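Local structure of DUF115 domain-containing protein (Magnetospirillum magneticum AMB-1, 5MU5) at residues D91-L102 with T597-Y608. The protein is a Maf-family glycosyltransferase that probably transfers sugars to flagellin and takes part in the formation of bacterial flagella. Sequence-based numbering, arbitrary orientation.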
loop_
_atom_site.group_PDB
_atom_site.type_symbol
_atom_site.label_atom_id
_atom_site.label_comp_id
_atom_site.label_asym_id
_atom_site.label_seq_id
_atom_site.Cartn_x
_atom_site.Cartn_y
_atom_site.Cartn_z
ATOM N N ASP A 91 -7.500 -7.282 13.210
ATOM C CA ASP A 91 -8.001 -8.637 13.100
ATOM C C ASP A 91 -8.219 -9.220 14.483
ATOM O O ASP A 91 -7.807 -8.642 15.475
ATOM C CB ASP A 91 -6.993 -9.494 12.342
ATOM C CG ASP A 91 -5.646 -9.594 13.052
ATOM O OD1 ASP A 91 -4.924 -10.582 12.853
ATOM O OD2 ASP A 91 -5.312 -8.674 13.811
ATOM N N LEU A 92 -8.839 -10.387 14.531
ATOM C CA LEU A 92 -9.194 -11.045 15.799
ATOM C C LEU A 92 -7.987 -11.306 16.710
ATOM O O LEU A 92 -8.076 -11.210 17.926
ATOM C CB LEU A 92 -9.888 -12.378 15.520
ATOM C CG LEU A 92 -11.115 -12.300 14.610
ATOM C CD1 LEU A 92 -11.579 -13.706 14.253
ATOM C CD2 LEU A 92 -12.224 -11.478 15.260
ATOM N N ILE A 93 -6.854 -11.625 16.115
ATOM C CA ILE A 93 -5.683 -11.922 16.900
ATOM C C ILE A 93 -5.150 -10.690 17.626
ATOM O O ILE A 93 -4.819 -10.753 18.797
ATOM C CB ILE A 93 -4.626 -12.594 16.032
ATOM C CG1 ILE A 93 -5.169 -13.964 15.616
ATOM C CG2 ILE A 93 -3.325 -12.731 16.800
ATOM C CD1 ILE A 93 -4.303 -14.712 14.644
ATOM N N VAL A 94 -5.093 -9.568 16.935
ATOM C CA VAL A 94 -4.620 -8.351 17.545
ATOM C C VAL A 94 -5.641 -7.848 18.540
ATOM O O VAL A 94 -5.275 -7.318 19.564
ATOM C CB VAL A 94 -4.294 -7.284 16.493
ATOM C CG1 VAL A 94 -3.940 -5.951 17.158
ATOM C CG2 VAL A 94 -3.132 -7.762 15.648
ATOM N N LYS A 95 -6.918 -8.052 18.241
ATOM C CA LYS A 95 -7.996 -7.611 19.100
ATOM C C LYS A 95 -7.847 -8.257 20.475
ATOM O O LYS A 95 -7.914 -7.584 21.500
ATOM C CB LYS A 95 -9.324 -7.994 18.459
ATOM C CG LYS A 95 -10.552 -7.374 19.095
ATOM C CD LYS A 95 -11.810 -8.138 18.695
ATOM C CE LYS A 95 -13.033 -7.619 19.433
ATOM N NZ LYS A 95 -14.117 -8.639 19.409
ATOM N N ARG A 96 -7.632 -9.567 20.479
ATOM C CA ARG A 96 -7.433 -10.343 21.700
ATOM C C ARG A 96 -6.188 -9.862 22.460
ATOM O O ARG A 96 -6.189 -9.711 23.674
ATOM C CB ARG A 96 -7.245 -11.820 21.342
ATOM C CG ARG A 96 -7.298 -12.761 22.523
ATOM C CD ARG A 96 -8.756 -12.989 22.894
ATOM N NE ARG A 96 -8.947 -13.263 24.306
ATOM C CZ ARG A 96 -10.131 -13.454 24.880
ATOM N NH1 ARG A 96 -11.247 -13.396 24.163
ATOM N NH2 ARG A 96 -10.200 -13.693 26.182
ATOM N N PHE A 97 -5.111 -9.657 21.725
ATOM C CA PHE A 97 -3.879 -9.189 22.307
ATOM C C PHE A 97 -4.104 -7.849 23.006
ATOM O O PHE A 97 -3.690 -7.663 24.155
ATOM C CB PHE A 97 -2.793 -9.051 21.225
ATOM C CG PHE A 97 -1.553 -8.339 21.693
ATOM C CD1 PHE A 97 -0.660 -8.957 22.554
ATOM C CD2 PHE A 97 -1.272 -7.058 21.263
ATOM C CE1 PHE A 97 0.491 -8.307 22.979
ATOM C CE2 PHE A 97 -0.135 -6.396 21.685
ATOM C CZ PHE A 97 0.747 -7.022 22.549
ATOM N N LEU A 98 -4.723 -6.919 22.285
ATOM C CA LEU A 98 -4.913 -5.565 22.784
ATOM C C LEU A 98 -5.818 -5.603 23.986
ATOM O O LEU A 98 -5.538 -4.994 25.011
ATOM C CB LEU A 98 -5.513 -4.645 21.713
ATOM C CG LEU A 98 -5.828 -3.209 22.169
ATOM C CD1 LEU A 98 -4.592 -2.529 22.728
ATOM C CD2 LEU A 98 -6.384 -2.379 21.027
ATOM N N TYR A 99 -6.904 -6.345 23.869
ATOM C CA TYR A 99 -7.829 -6.464 24.998
ATOM C C TYR A 99 -7.075 -6.954 26.250
ATOM O O TYR A 99 -7.249 -6.382 27.350
ATOM C CB TYR A 99 -9.002 -7.395 24.647
ATOM C CG TYR A 99 -10.018 -7.535 25.748
ATOM C CD1 TYR A 99 -9.882 -8.521 26.718
ATOM C CD2 TYR A 99 -11.114 -6.679 25.825
ATOM C CE1 TYR A 99 -10.802 -8.645 27.734
ATOM C CE2 TYR A 99 -12.044 -6.802 26.839
ATOM C CZ TYR A 99 -11.877 -7.787 27.792
ATOM O OH TYR A 99 -12.787 -7.934 28.811
ATOM N N ASN A 100 -6.212 -7.966 26.088
ATOM C CA ASN A 100 -5.530 -8.538 27.250
ATOM C C ASN A 100 -4.526 -7.626 27.903
ATOM O O ASN A 100 -4.490 -7.550 29.125
ATOM C CB ASN A 100 -4.853 -9.868 26.935
ATOM C CG ASN A 100 -5.846 -10.992 26.715
ATOM O OD1 ASN A 100 -7.053 -10.806 26.793
ATOM N ND2 ASN A 100 -5.333 -12.158 26.409
ATOM N N ILE A 101 -3.704 -6.938 27.116
ATOM C CA ILE A 101 -2.730 -6.064 27.727
ATOM C C ILE A 101 -3.425 -4.951 28.500
ATOM O O ILE A 101 -2.991 -4.588 29.579
ATOM C CB ILE A 101 -1.673 -5.495 26.743
ATOM C CG1 ILE A 101 -2.282 -4.495 25.745
ATOM C CG2 ILE A 101 -0.901 -6.637 26.087
ATOM C CD1 ILE A 101 -1.256 -3.847 24.843
ATOM N N LEU A 102 -4.516 -4.422 27.963
ATOM C CA LEU A 102 -5.220 -3.333 28.634
ATOM C C LEU A 102 -5.947 -3.775 29.880
ATOM O O LEU A 102 -5.919 -3.074 30.907
ATOM C CB LEU A 102 -6.209 -2.674 27.681
ATOM C CG LEU A 102 -5.539 -1.989 26.506
ATOM C CD1 LEU A 102 -6.638 -1.390 25.648
ATOM C CD2 LEU A 102 -4.551 -0.927 26.973
ATOM N N THR A 597 -0.257 -9.065 11.142
ATOM C CA THR A 597 -0.747 -9.312 12.463
ATOM C C THR A 597 0.260 -8.842 13.512
ATOM O O THR A 597 -0.091 -8.018 14.373
ATOM C CB THR A 597 -1.142 -10.774 12.583
ATOM O OG1 THR A 597 -2.222 -11.013 11.657
ATOM C CG2 THR A 597 -1.587 -11.116 14.005
ATOM N N LEU A 598 1.511 -9.293 13.409
ATOM C CA LEU A 598 2.547 -8.874 14.371
ATOM C C LEU A 598 2.827 -7.351 14.407
ATOM O O LEU A 598 3.028 -6.779 15.488
ATOM C CB LEU A 598 3.852 -9.630 14.137
ATOM C CG LEU A 598 3.780 -11.156 14.256
ATOM C CD1 LEU A 598 5.159 -11.747 14.050
ATOM C CD2 LEU A 598 3.204 -11.608 15.586
ATOM N N MET A 599 2.830 -6.698 13.246
ATOM C CA MET A 599 3.079 -5.255 13.188
ATOM C C MET A 599 1.930 -4.446 13.767
ATOM O O MET A 599 2.144 -3.386 14.342
ATOM C CB MET A 599 3.376 -4.773 11.763
ATOM C CG MET A 599 4.773 -5.110 11.241
ATOM S SD MET A 599 6.139 -4.347 12.157
ATOM C CE MET A 599 6.476 -5.581 13.401
ATOM N N MET A 600 0.717 -4.932 13.618
ATOM C CA MET A 600 -0.399 -4.268 14.222
ATOM C C MET A 600 -0.379 -4.434 15.729
ATOM O O MET A 600 -0.744 -3.491 16.452
ATOM C CB MET A 600 -1.693 -4.801 13.655
ATOM C CG MET A 600 -1.829 -4.370 12.222
ATOM S SD MET A 600 -1.712 -2.577 12.098
ATOM C CE MET A 600 -3.344 -2.183 12.768
ATOM N N ALA A 601 0.028 -5.618 16.201
ATOM C CA ALA A 601 0.192 -5.817 17.628
ATOM C C ALA A 601 1.239 -4.838 18.164
ATOM O O ALA A 601 1.026 -4.209 19.182
ATOM C CB ALA A 601 0.570 -7.246 17.932
ATOM N N ALA A 602 2.338 -4.666 17.440
ATOM C CA ALA A 602 3.401 -3.734 17.850
ATOM C C ALA A 602 2.932 -2.311 17.889
ATOM O O ALA A 602 3.322 -1.558 18.770
ATOM C CB ALA A 602 4.612 -3.843 16.951
ATOM N N MET A 603 2.094 -1.948 16.939
ATOM C CA MET A 603 1.547 -0.616 16.891
ATOM C C MET A 603 0.699 -0.345 18.127
ATOM O O MET A 603 0.774 0.761 18.709
ATOM C CB MET A 603 0.667 -0.471 15.672
ATOM C CG MET A 603 0.217 0.957 15.461
ATOM S SD MET A 603 -1.296 0.974 14.519
ATOM C CE MET A 603 -2.398 0.540 15.867
ATOM N N CYS A 604 -0.116 -1.341 18.497
ATOM C CA CYS A 604 -0.987 -1.281 19.684
ATOM C C CYS A 604 -0.187 -1.137 20.968
ATOM O O CYS A 604 -0.390 -0.189 21.714
ATOM C CB CYS A 604 -1.898 -2.518 19.770
ATOM S SG CYS A 604 -3.141 -2.556 18.436
ATOM N N TYR A 605 0.758 -2.033 21.224
ATOM C CA TYR A 605 1.501 -1.882 22.457
ATOM C C TYR A 605 2.371 -0.615 22.477
ATOM O O TYR A 605 2.523 0.006 23.511
ATOM C CB TYR A 605 2.273 -3.144 22.837
ATOM C CG TYR A 605 3.450 -3.555 21.996
ATOM C CD1 TYR A 605 4.655 -2.838 22.010
ATOM C CD2 TYR A 605 3.389 -4.730 21.253
ATOM C CE1 TYR A 605 5.739 -3.262 21.257
ATOM C CE2 TYR A 605 4.472 -5.164 20.515
ATOM C CZ TYR A 605 5.644 -4.424 20.521
ATOM O OH TYR A 605 6.731 -4.825 19.786
ATOM N N ASP A 606 2.890 -0.207 21.331
ATOM C CA ASP A 606 3.752 0.960 21.272
ATOM C C ASP A 606 2.980 2.218 21.671
ATOM O O ASP A 606 3.503 3.098 22.364
ATOM C CB ASP A 606 4.348 1.123 19.877
ATOM C CG ASP A 606 5.088 2.431 19.723
ATOM O OD1 ASP A 606 6.229 2.559 20.251
ATOM O OD2 ASP A 606 4.510 3.360 19.088
ATOM N N TYR A 607 1.732 2.293 21.229
ATOM C CA TYR A 607 0.882 3.405 21.550
ATOM C C TYR A 607 0.666 3.471 23.065
ATOM O O TYR A 607 0.831 4.528 23.683
ATOM C CB TYR A 607 -0.466 3.293 20.819
ATOM C CG TYR A 607 -1.395 4.441 21.130
ATOM C CD1 TYR A 607 -1.367 5.607 20.381
ATOM C CD2 TYR A 607 -2.270 4.370 22.200
ATOM C CE1 TYR A 607 -2.204 6.673 20.685
ATOM C CE2 TYR A 607 -3.111 5.416 22.512
ATOM C CZ TYR A 607 -3.081 6.570 21.749
ATOM O OH TYR A 607 -3.920 7.618 22.075
ATOM N N TYR A 608 0.320 2.343 23.668
ATOM C CA TYR A 608 -0.036 2.357 25.089
ATOM C C TYR A 608 1.137 2.432 26.069
ATOM O O TYR A 608 0.998 3.064 27.125
ATOM C CB TYR A 608 -1.016 1.227 25.420
ATOM C CG TYR A 608 -2.389 1.467 24.800
ATOM C CD1 TYR A 608 -3.232 2.442 25.312
ATOM C CD2 TYR A 608 -2.836 0.728 23.701
ATOM C CE1 TYR A 608 -4.486 2.670 24.761
ATOM C CE2 TYR A 608 -4.077 0.955 23.142
ATOM C CZ TYR A 608 -4.897 1.926 23.678
ATOM O OH TYR A 608 -6.137 2.181 23.147
#
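D91 and T597 join the starts of two nearly parallel helical segments: T597 OG1 donates to D91 OD1 (3.0 Å), meeting it from above the carboxylate plane. The other oxygen, OD2, accepts from V94 N at 3.3 Å, so D91 N-caps helix 92-107 while gripping helix 589-609. T597 OG1 is held a second time, by L242 N. Just beyond, V94 is a knob in the hole formed by T597, M600, A601 and C604; its CG1, anti to the backbone N (chi1 174°), reaches C604 SG at 3.7 Å, and its CG2 lies against T597 O. Here the backbones are closest, 5.4 Å between V94 CA and A601 CA. F97 lays CD2 on A601 CB (3.8 Å) and brings CZ to the edge of the Y605 ring; Y605 also packs against helices 546-564 and 568-579. The two segments, crossing at -27°, then spread, to 8.5 Å between L102 CA and Y608 CA, and the Y608 ring bridges the widening: L102 CD2 sits over the centre of one face, a CH-pi contact 3.9 Å from the centroid, Y607 backs the other, and L98 CD1 meets Y608 CE2 obliquely at 3.5 Å. This looser end, with L98, L102 and Y608, is partly exposed, whereas D91, V94, F97, T597, A601 and C604 are buried. An alanine in place of D91 would probably leave V94 N without its cap and T597 OG1 without its carboxylate acceptor, weakening the tie at the tight end. The chemistry thus implies one buried polar clamp followed by an apolar seam, attaching a helix of the N-terminal Maf family region to the C-terminal helical bundle.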